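Isoaspartyl dipeptidase (Fervidobacterium islandicum, PDB 7CDH) probably hydrolyses isoaspartyl (beta-aspartyl) dipeptides as a zinc-dependent M38 metallopeptidase of the amidohydrolase family, a role linked to protein repair. Local coordinates at residues A[56-61]-A[333-338]; A[219-224]-A[337-342]; A[275-280]-A[324-329]. One frame throughout, in Å; residues are numbered along the deposited sequence.

Contact 1: A[56-61]-A[333-338]; sequences GLIDPH and TNPARV. With ZN (zinc ion), chain L.
Ile58 lays its CG2 methyl against the ring of Pro335. The nearest atom there is Pro335 CB, 3.7 Å from Ile58 CG2, and the two side chains cross obliquely. The other branch of the isoleucine runs on to the next residue of the helix. Its tip, Ile58 CD1, ends 4.2 Å from Ala336 CB. The first torsion divides the work: with chi1 at -57°, CG2 stands anti to the backbone N and CG1 lies beside that N. One branch meets the proline and the other reaches the alanine.

Pro335 also turns its ring toward the strand backbone, with CG 4.0 Å from Ile58 O. The proline sits in the first turn of helix 333-339, where a nitrogen without a hydrogen costs the helix no bond. On the far side of the strand, Leu57 packs on helix 309-318, and Asp59 OD2 is hydrogen-bonded to Ser284 OG.

Three residues after Ile58 the chain reaches the metal. His61 NE2 binds a zinc ion at 2.1 Å, and His63, Glu156 and Asp285 complete the site. His61 and His63 form the His-X-His pair that follows the first barrel strand in amidohydrolases. His61 ND1 is hydrogen-bonded to Asn193 OD1, which helps to fix the rotation of the ring.

All three touching residues are buried, and all the side-chain atoms that meet are carbon. The contact therefore joins strand to helix by hydrophobic packing and fit, with no charge or polar side-chain atom taking part between the two segments.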
loop_
_atom_site.group_PDB
_atom_site.type_symbol
_atom_site.label_atom_id
_atom_site.label_comp_id
_atom_site.label_asym_id
_atom_site.label_seq_id
_atom_site.Cartn_x
_atom_site.Cartn_y
_atom_site.Cartn_z
ATOM N N GLY A 56 23.376 34.421 -21.875
ATOM C CA GLY A 56 22.876 33.160 -22.443
ATOM C C GLY A 56 21.360 33.116 -22.340
ATOM O O GLY A 56 20.821 33.575 -21.320
ATOM N N LEU A 57 20.696 32.643 -23.382
ATOM C CA LEU A 57 19.230 32.538 -23.437
ATOM C C LEU A 57 18.756 31.393 -22.526
ATOM O O LEU A 57 19.442 30.337 -22.405
ATOM C CB LEU A 57 18.849 32.244 -24.885
ATOM C CG LEU A 57 19.345 33.233 -25.929
ATOM C CD1 LEU A 57 18.835 32.847 -27.318
ATOM C CD2 LEU A 57 18.868 34.622 -25.578
ATOM N N ILE A 58 17.624 31.626 -21.880
ATOM C CA ILE A 58 16.938 30.702 -20.938
ATOM C C ILE A 58 15.617 30.311 -21.603
ATOM O O ILE A 58 14.835 31.223 -21.893
ATOM C CB ILE A 58 16.711 31.419 -19.603
ATOM C CG1 ILE A 58 18.027 31.937 -19.018
ATOM C CG2 ILE A 58 15.953 30.532 -18.642
ATOM C CD1 ILE A 58 17.834 32.916 -17.864
ATOM N N ASP A 59 15.461 29.031 -21.961
ATOM C CA ASP A 59 14.222 28.448 -22.538
ATOM C C ASP A 59 13.479 27.767 -21.390
ATOM O O ASP A 59 13.868 26.701 -20.943
ATOM C CB ASP A 59 14.593 27.498 -23.671
ATOM C CG ASP A 59 13.421 27.045 -24.525
ATOM O OD1 ASP A 59 12.248 27.285 -24.115
ATOM O OD2 ASP A 59 13.685 26.437 -25.611
ATOM N N PRO A 60 12.424 28.373 -20.813
ATOM C CA PRO A 60 11.783 27.796 -19.623
ATOM C C PRO A 60 10.753 26.677 -19.865
ATOM O O PRO A 60 10.013 26.324 -18.962
ATOM C CB PRO A 60 11.050 29.031 -19.086
ATOM C CG PRO A 60 10.577 29.707 -20.365
ATOM C CD PRO A 60 11.785 29.620 -21.278
ATOM N N HIS A 61 10.682 26.148 -21.072
ATOM C CA HIS A 61 9.713 25.076 -21.407
ATOM C C HIS A 61 10.221 24.200 -22.569
ATOM O O HIS A 61 9.941 24.536 -23.732
ATOM C CB HIS A 61 8.366 25.719 -21.686
ATOM C CG HIS A 61 7.305 24.717 -21.925
ATOM N ND1 HIS A 61 6.455 24.312 -20.927
ATOM C CD2 HIS A 61 6.991 23.996 -23.017
ATOM C CE1 HIS A 61 5.635 23.414 -21.416
ATOM N NE2 HIS A 61 5.964 23.169 -22.682
ATOM N N THR A 333 16.064 38.244 -18.634
ATOM C CA THR A 333 15.642 38.846 -17.344
ATOM C C THR A 333 14.354 38.168 -16.883
ATOM O O THR A 333 14.286 37.883 -15.706
ATOM C CB THR A 333 15.467 40.363 -17.504
ATOM O OG1 THR A 333 16.733 40.759 -18.020
ATOM C CG2 THR A 333 15.124 41.075 -16.213
ATOM N N ASN A 334 13.353 38.008 -17.759
ATOM C CA ASN A 334 11.989 37.619 -17.319
ATOM C C ASN A 334 11.990 36.160 -16.827
ATOM O O ASN A 334 11.486 35.888 -15.732
ATOM C CB ASN A 334 10.920 37.949 -18.369
ATOM C CG ASN A 334 10.779 39.436 -18.626
ATOM O OD1 ASN A 334 11.247 40.253 -17.835
ATOM N ND2 ASN A 334 10.139 39.800 -19.728
ATOM N N PRO A 335 12.540 35.170 -17.573
ATOM C CA PRO A 335 12.622 33.794 -17.078
ATOM C C PRO A 335 13.453 33.694 -15.797
ATOM O O PRO A 335 13.007 33.059 -14.873
ATOM C CB PRO A 335 13.318 33.022 -18.198
ATOM C CG PRO A 335 13.079 33.863 -19.433
ATOM C CD PRO A 335 13.066 35.290 -18.934
ATOM N N ALA A 336 14.573 34.415 -15.721
ATOM C CA ALA A 336 15.395 34.459 -14.492
ATOM C C ALA A 336 14.547 34.918 -13.302
ATOM O O ALA A 336 14.681 34.314 -12.206
ATOM C CB ALA A 336 16.594 35.328 -14.660
ATOM N N ARG A 337 13.686 35.926 -13.472
ATOM C CA ARG A 337 12.908 36.452 -12.310
ATOM C C ARG A 337 11.896 35.379 -11.928
ATOM O O ARG A 337 11.811 35.081 -10.751
ATOM C CB ARG A 337 12.265 37.809 -12.596
ATOM C CG ARG A 337 11.310 38.339 -11.530
ATOM C CD ARG A 337 9.937 38.776 -12.067
ATOM N NE ARG A 337 10.136 39.537 -13.265
ATOM C CZ ARG A 337 9.530 39.363 -14.419
ATOM N NH1 ARG A 337 8.545 38.508 -14.568
ATOM N NH2 ARG A 337 9.893 40.110 -15.436
ATOM N N VAL A 338 11.226 34.771 -12.907
ATOM C CA VAL A 338 10.163 33.760 -12.643
ATOM C C VAL A 338 10.752 32.607 -11.813
ATOM O O VAL A 338 10.143 32.271 -10.816
ATOM C CB VAL A 338 9.500 33.277 -13.944
ATOM C CG1 VAL A 338 8.564 32.124 -13.665
ATOM C CG2 VAL A 338 8.718 34.391 -14.620
HETATM ZN ZN ZN L . 4.891 21.689 -23.723
#

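Contact 2: A[219-224]-A[337-342]; sequences HLYPTH and RVFKLN. With ZN (zinc ion), chain K.
A strand of the metal-dependent hydrolase barrel, 220-223, meets the end of helix 333-339 here, with Tyr221 touching Val338 and Phe339. Val338 CG1 sits over one face of the tyrosine ring as a CH-pi contact, 4.1 Å from the Tyr221 centroid and 7° off the ring normal. Within the helix segment the same methyl also lies over the centre of the Phe339 ring, so it fills the angle between two aromatic groups. Those rings stand nearly perpendicular, with planes at 89°, and Phe339 CZ approaches Tyr221 CE2 to 3.8 Å.

Tyr221 carries its ring toward the helix because CG is anti to the backbone N, chi1 -174°. Beyond the ring, Tyr221 OH is hydrogen-bonded to Thr281 OG1, which holds the phenol end in place. Pro60 packs on both aromatic side chains. The helix closes in a Schellman motif, with Lys340 at positive phi.

Three residues past Tyr221, His224 NE2 binds the second zinc ion at 2.3 Å, together with Glu156 and His195. Histidine ligands at the C-terminal ends of parallel strands, with the hydrophobic packing farther back, are typical of the binuclear amidohydrolase TIM barrel.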
loop_
_atom_site.group_PDB
_atom_site.type_symbol
_atom_site.label_atom_id
_atom_site.label_comp_id
_atom_site.label_asym_id
_atom_site.label_seq_id
_atom_site.Cartn_x
_atom_site.Cartn_y
_atom_site.Cartn_z
ATOM N N HIS A 219 3.439 32.617 -8.661
ATOM C CA HIS A 219 3.606 31.155 -8.773
ATOM C C HIS A 219 2.906 30.644 -10.031
ATOM O O HIS A 219 3.105 29.480 -10.335
ATOM C CB HIS A 219 3.048 30.465 -7.529
ATOM C CG HIS A 219 3.750 30.851 -6.276
ATOM N ND1 HIS A 219 5.040 30.409 -5.983
ATOM C CD2 HIS A 219 3.349 31.636 -5.246
ATOM C CE1 HIS A 219 5.402 30.905 -4.812
ATOM N NE2 HIS A 219 4.381 31.680 -4.345
ATOM N N LEU A 220 2.064 31.455 -10.676
ATOM C CA LEU A 220 1.121 30.995 -11.724
ATOM C C LEU A 220 1.656 31.465 -13.062
ATOM O O LEU A 220 1.694 32.653 -13.299
ATOM C CB LEU A 220 -0.280 31.543 -11.478
ATOM C CG LEU A 220 -0.839 31.386 -10.065
ATOM C CD1 LEU A 220 -2.216 32.038 -9.975
ATOM C CD2 LEU A 220 -0.895 29.922 -9.615
ATOM N N TYR A 221 2.037 30.524 -13.900
ATOM C CA TYR A 221 2.860 30.767 -15.087
ATOM C C TYR A 221 2.202 30.024 -16.222
ATOM O O TYR A 221 2.588 28.909 -16.510
ATOM C CB TYR A 221 4.254 30.237 -14.796
ATOM C CG TYR A 221 5.283 30.528 -15.849
ATOM C CD1 TYR A 221 5.445 31.802 -16.377
ATOM C CD2 TYR A 221 6.150 29.541 -16.263
ATOM C CE1 TYR A 221 6.433 32.076 -17.312
ATOM C CE2 TYR A 221 7.135 29.794 -17.201
ATOM C CZ TYR A 221 7.278 31.061 -17.731
ATOM O OH TYR A 221 8.284 31.282 -18.623
ATOM N N PRO A 222 1.146 30.584 -16.840
ATOM C CA PRO A 222 0.503 29.942 -17.987
ATOM C C PRO A 222 1.360 30.046 -19.254
ATOM O O PRO A 222 1.990 31.037 -19.385
ATOM C CB PRO A 222 -0.782 30.749 -18.143
ATOM C CG PRO A 222 -0.398 32.131 -17.674
ATOM C CD PRO A 222 0.511 31.861 -16.486
ATOM N N THR A 223 1.321 29.060 -20.154
ATOM C CA THR A 223 2.020 29.111 -21.465
ATOM C C THR A 223 0.981 28.984 -22.591
ATOM O O THR A 223 -0.212 28.849 -22.273
ATOM C CB THR A 223 3.176 28.095 -21.519
ATOM O OG1 THR A 223 3.882 28.295 -22.750
ATOM C CG2 THR A 223 2.719 26.657 -21.411
ATOM N N HIS A 224 1.426 29.036 -23.852
ATOM C CA HIS A 224 0.572 29.056 -25.070
ATOM C C HIS A 224 -0.353 30.265 -25.031
ATOM O O HIS A 224 -1.429 30.199 -25.547
ATOM C CB HIS A 224 -0.234 27.755 -25.227
ATOM C CG HIS A 224 0.654 26.580 -25.058
ATOM N ND1 HIS A 224 1.839 26.476 -25.751
ATOM C CD2 HIS A 224 0.597 25.532 -24.218
ATOM C CE1 HIS A 224 2.482 25.407 -25.352
ATOM N NE2 HIS A 224 1.739 24.814 -24.421
ATOM N N ARG A 337 13.686 35.926 -13.472
ATOM C CA ARG A 337 12.908 36.452 -12.310
ATOM C C ARG A 337 11.896 35.379 -11.928
ATOM O O ARG A 337 11.811 35.081 -10.751
ATOM C CB ARG A 337 12.265 37.809 -12.596
ATOM C CG ARG A 337 11.310 38.339 -11.530
ATOM C CD ARG A 337 9.937 38.776 -12.067
ATOM N NE ARG A 337 10.136 39.537 -13.265
ATOM C CZ ARG A 337 9.530 39.363 -14.419
ATOM N NH1 ARG A 337 8.545 38.508 -14.568
ATOM N NH2 ARG A 337 9.893 40.110 -15.436
ATOM N N VAL A 338 11.226 34.771 -12.907
ATOM C CA VAL A 338 10.163 33.760 -12.643
ATOM C C VAL A 338 10.752 32.607 -11.813
ATOM O O VAL A 338 10.143 32.271 -10.816
ATOM C CB VAL A 338 9.500 33.277 -13.944
ATOM C CG1 VAL A 338 8.564 32.124 -13.665
ATOM C CG2 VAL A 338 8.718 34.391 -14.620
ATOM N N PHE A 339 11.937 32.090 -12.165
ATOM C CA PHE A 339 12.547 30.861 -11.588
ATOM C C PHE A 339 13.536 31.190 -10.474
ATOM O O PHE A 339 14.060 30.223 -9.917
ATOM C CB PHE A 339 13.231 30.039 -12.688
ATOM C CG PHE A 339 12.231 29.477 -13.653
ATOM C CD1 PHE A 339 11.372 28.462 -13.258
ATOM C CD2 PHE A 339 12.073 30.031 -14.904
ATOM C CE1 PHE A 339 10.412 27.977 -14.124
ATOM C CE2 PHE A 339 11.112 29.548 -15.769
ATOM C CZ PHE A 339 10.277 28.533 -15.373
ATOM N N LYS A 340 13.738 32.467 -10.143
ATOM C CA LYS A 340 14.713 32.965 -9.131
ATOM C C LYS A 340 16.113 32.425 -9.437
ATOM O O LYS A 340 16.722 31.811 -8.538
ATOM C CB LYS A 340 14.296 32.594 -7.710
ATOM C CG LYS A 340 12.888 33.023 -7.322
ATOM C CD LYS A 340 12.818 34.249 -6.440
ATOM C CE LYS A 340 11.411 34.570 -5.966
ATOM N NZ LYS A 340 10.776 33.409 -5.291
ATOM N N LEU A 341 16.601 32.624 -10.665
ATOM C CA LEU A 341 17.948 32.165 -11.069
ATOM C C LEU A 341 18.919 33.349 -11.078
ATOM O O LEU A 341 18.535 34.440 -11.497
ATOM C CB LEU A 341 17.863 31.536 -12.458
ATOM C CG LEU A 341 16.844 30.416 -12.596
ATOM C CD1 LEU A 341 16.806 29.911 -14.029
ATOM C CD2 LEU A 341 17.139 29.278 -11.614
ATOM N N ASN A 342 20.179 33.092 -10.739
ATOM C CA ASN A 342 21.280 34.056 -10.908
ATOM C C ASN A 342 21.783 33.936 -12.344
ATOM O O ASN A 342 22.975 33.739 -12.549
ATOM C CB ASN A 342 22.245 33.956 -9.725
ATOM C CG ASN A 342 21.568 34.555 -8.505
ATOM O OD1 ASN A 342 21.228 33.843 -7.561
ATOM N ND2 ASN A 342 21.242 35.843 -8.569
HETATM ZN ZN ZN K . 1.808 22.609 -23.677
#

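Contact 3: A[275-280]-A[324-329]; sequences GLLDNV and LAEVLK
Charge carries the outer part of this contact, where Asp278 and Lys329 meet in a salt bridge. Lys329 NZ donates to Asp278 OD1 at 2.7 Å and meets its syn lone pair, on the side of the other carboxylate oxygen. The lysine chain is extended beyond CG and reaches across to the other segment. Lys329 NZ also makes a weak, longer bond of 3.3 Å to Glu326 OE2, three residues back in the same segment. Glu326 bends at chi2, -67°, which brings its carboxylate round to the amine. The ammonium group thus stands between two acids, whose nearer oxygens, Asp278 OD1 and Glu326 OE2, are 5.2 Å apart. A methionine in place of Lys329 would probably leave both carboxylates without their shared counter-charge, facing each other with like charge.

The Asp278 segment follows helix 264-273, which ends in a Schellman motif with Gly275 as its C-prime residue. A short 3-10 turn at 277-278 then leads into barrel strand 280-283.

Van der Waals contact lies deeper. Leu277 points toward helix 324-327, and its CD2 methyl lies over the backbone carbonyl of Glu326. The same methyl, Leu277 CD2, comes within 4.2 Å of Glu326 OE2, alongside the acid of the network. Behind it, Leu277 is covered by Ile268 and Tyr272 of helix 264-273 and by Ile330.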
loop_
_atom_site.group_PDB
_atom_site.type_symbol
_atom_site.label_atom_id
_atom_site.label_comp_id
_atom_site.label_asym_id
_atom_site.label_seq_id
_atom_site.Cartn_x
_atom_site.Cartn_y
_atom_site.Cartn_z
ATOM N N GLY A 275 3.592 48.701 -22.189
ATOM C CA GLY A 275 4.470 48.643 -21.006
ATOM C C GLY A 275 4.350 47.353 -20.188
ATOM O O GLY A 275 4.524 47.442 -18.952
ATOM N N LEU A 276 4.149 46.196 -20.839
ATOM C CA LEU A 276 4.020 44.890 -20.166
ATOM C C LEU A 276 5.049 43.874 -20.679
ATOM O O LEU A 276 4.961 42.703 -20.305
ATOM C CB LEU A 276 2.600 44.394 -20.415
ATOM C CG LEU A 276 1.491 45.248 -19.820
ATOM C CD1 LEU A 276 0.142 44.712 -20.254
ATOM C CD2 LEU A 276 1.568 45.310 -18.309
ATOM N N LEU A 277 6.047 44.294 -21.431
ATOM C CA LEU A 277 7.107 43.367 -21.870
ATOM C C LEU A 277 7.855 42.788 -20.657
ATOM O O LEU A 277 8.508 41.753 -20.824
ATOM C CB LEU A 277 8.063 44.081 -22.818
ATOM C CG LEU A 277 8.946 43.144 -23.639
ATOM C CD1 LEU A 277 8.151 42.473 -24.726
ATOM C CD2 LEU A 277 10.127 43.875 -24.240
ATOM N N ASP A 278 7.757 43.371 -19.473
ATOM C CA ASP A 278 8.433 42.806 -18.268
ATOM C C ASP A 278 7.691 41.531 -17.825
ATOM O O ASP A 278 8.261 40.740 -17.067
ATOM C CB ASP A 278 8.584 43.853 -17.160
ATOM C CG ASP A 278 9.694 44.886 -17.403
ATOM O OD1 ASP A 278 10.509 44.683 -18.332
ATOM O OD2 ASP A 278 9.743 45.909 -16.665
ATOM N N ASN A 279 6.489 41.294 -18.341
ATOM C CA ASN A 279 5.601 40.239 -17.821
ATOM C C ASN A 279 5.525 39.123 -18.857
ATOM O O ASN A 279 4.604 38.350 -18.811
ATOM C CB ASN A 279 4.243 40.847 -17.451
ATOM C CG ASN A 279 4.394 41.927 -16.401
ATOM O OD1 ASN A 279 4.916 43.004 -16.693
ATOM N ND2 ASN A 279 3.994 41.627 -15.174
ATOM N N VAL A 280 6.473 39.043 -19.774
ATOM C CA VAL A 280 6.326 38.155 -20.952
ATOM C C VAL A 280 7.582 37.323 -21.071
ATOM O O VAL A 280 8.655 37.890 -20.908
ATOM C CB VAL A 280 6.058 38.967 -22.222
ATOM C CG1 VAL A 280 6.309 38.119 -23.458
ATOM C CG2 VAL A 280 4.638 39.480 -22.205
ATOM N N LEU A 324 17.142 45.838 -28.925
ATOM C CA LEU A 324 17.668 44.546 -28.465
ATOM C C LEU A 324 17.684 44.501 -26.932
ATOM O O LEU A 324 17.262 43.492 -26.369
ATOM C CB LEU A 324 19.054 44.326 -29.072
ATOM C CG LEU A 324 19.702 42.994 -28.689
ATOM C CD1 LEU A 324 18.790 41.807 -29.051
ATOM C CD2 LEU A 324 21.046 42.861 -29.364
ATOM N N ALA A 325 18.076 45.564 -26.250
ATOM C CA ALA A 325 18.093 45.576 -24.767
ATOM C C ALA A 325 16.707 45.222 -24.202
ATOM O O ALA A 325 16.630 44.692 -23.075
ATOM C CB ALA A 325 18.563 46.905 -24.245
ATOM N N GLU A 326 15.656 45.536 -24.935
ATOM C CA GLU A 326 14.260 45.352 -24.486
ATOM C C GLU A 326 13.795 43.944 -24.872
ATOM O O GLU A 326 13.239 43.255 -24.008
ATOM C CB GLU A 326 13.379 46.457 -25.078
ATOM C CG GLU A 326 13.554 47.802 -24.377
ATOM C CD GLU A 326 13.063 47.841 -22.933
ATOM O OE1 GLU A 326 13.761 48.449 -22.078
ATOM O OE2 GLU A 326 11.970 47.267 -22.658
ATOM N N VAL A 327 14.018 43.519 -26.117
ATOM C CA VAL A 327 13.575 42.181 -26.599
ATOM C C VAL A 327 14.237 41.080 -25.751
ATOM O O VAL A 327 13.558 40.200 -25.337
ATOM C CB VAL A 327 13.841 42.002 -28.090
ATOM C CG1 VAL A 327 13.258 40.708 -28.592
ATOM C CG2 VAL A 327 13.231 43.147 -28.869
ATOM N N LEU A 328 15.492 41.220 -25.380
ATOM C CA LEU A 328 16.230 40.178 -24.659
ATOM C C LEU A 328 15.560 39.830 -23.332
ATOM O O LEU A 328 15.866 38.770 -22.790
ATOM C CB LEU A 328 17.639 40.690 -24.399
ATOM C CG LEU A 328 18.588 40.510 -25.567
ATOM C CD1 LEU A 328 19.957 41.065 -25.181
ATOM C CD2 LEU A 328 18.678 39.047 -25.966
ATOM N N LYS A 329 14.732 40.709 -22.799
ATOM C CA LYS A 329 14.086 40.503 -21.489
ATOM C C LYS A 329 13.305 39.190 -21.508
ATOM O O LYS A 329 13.224 38.578 -20.440
ATOM C CB LYS A 329 13.140 41.657 -21.155
ATOM C CG LYS A 329 13.838 42.952 -20.790
ATOM C CD LYS A 329 12.841 44.062 -20.567
ATOM C CE LYS A 329 13.475 45.333 -20.065
ATOM N NZ LYS A 329 12.422 46.235 -19.554
#

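How the contacts relate
All three contacts belong to the amidohydrolase barrel. Contacts 1 and 2 have centres about 8 Å apart and share helix 333-339, which packs on two strands of one curled sheet. A probable hydrogen bond between Ala336 O and Leu341 N also joins them. Contact 3 lies farther out, its centre about 12 Å from that of contact 1 and 14 Å from that of contact 2. Asn334 ND2 ties it to contact 1 by a probable hydrogen bond to Val280 O. Along the chain the order is 56-61, 219-224, 275-280, 324-329, then 333-342. Helix 333-339 thus returns to strands 51-59 and 220-223, which lead to the zinc ligands His61 and His224, while 324-329 packs on the turn before strand 280-283.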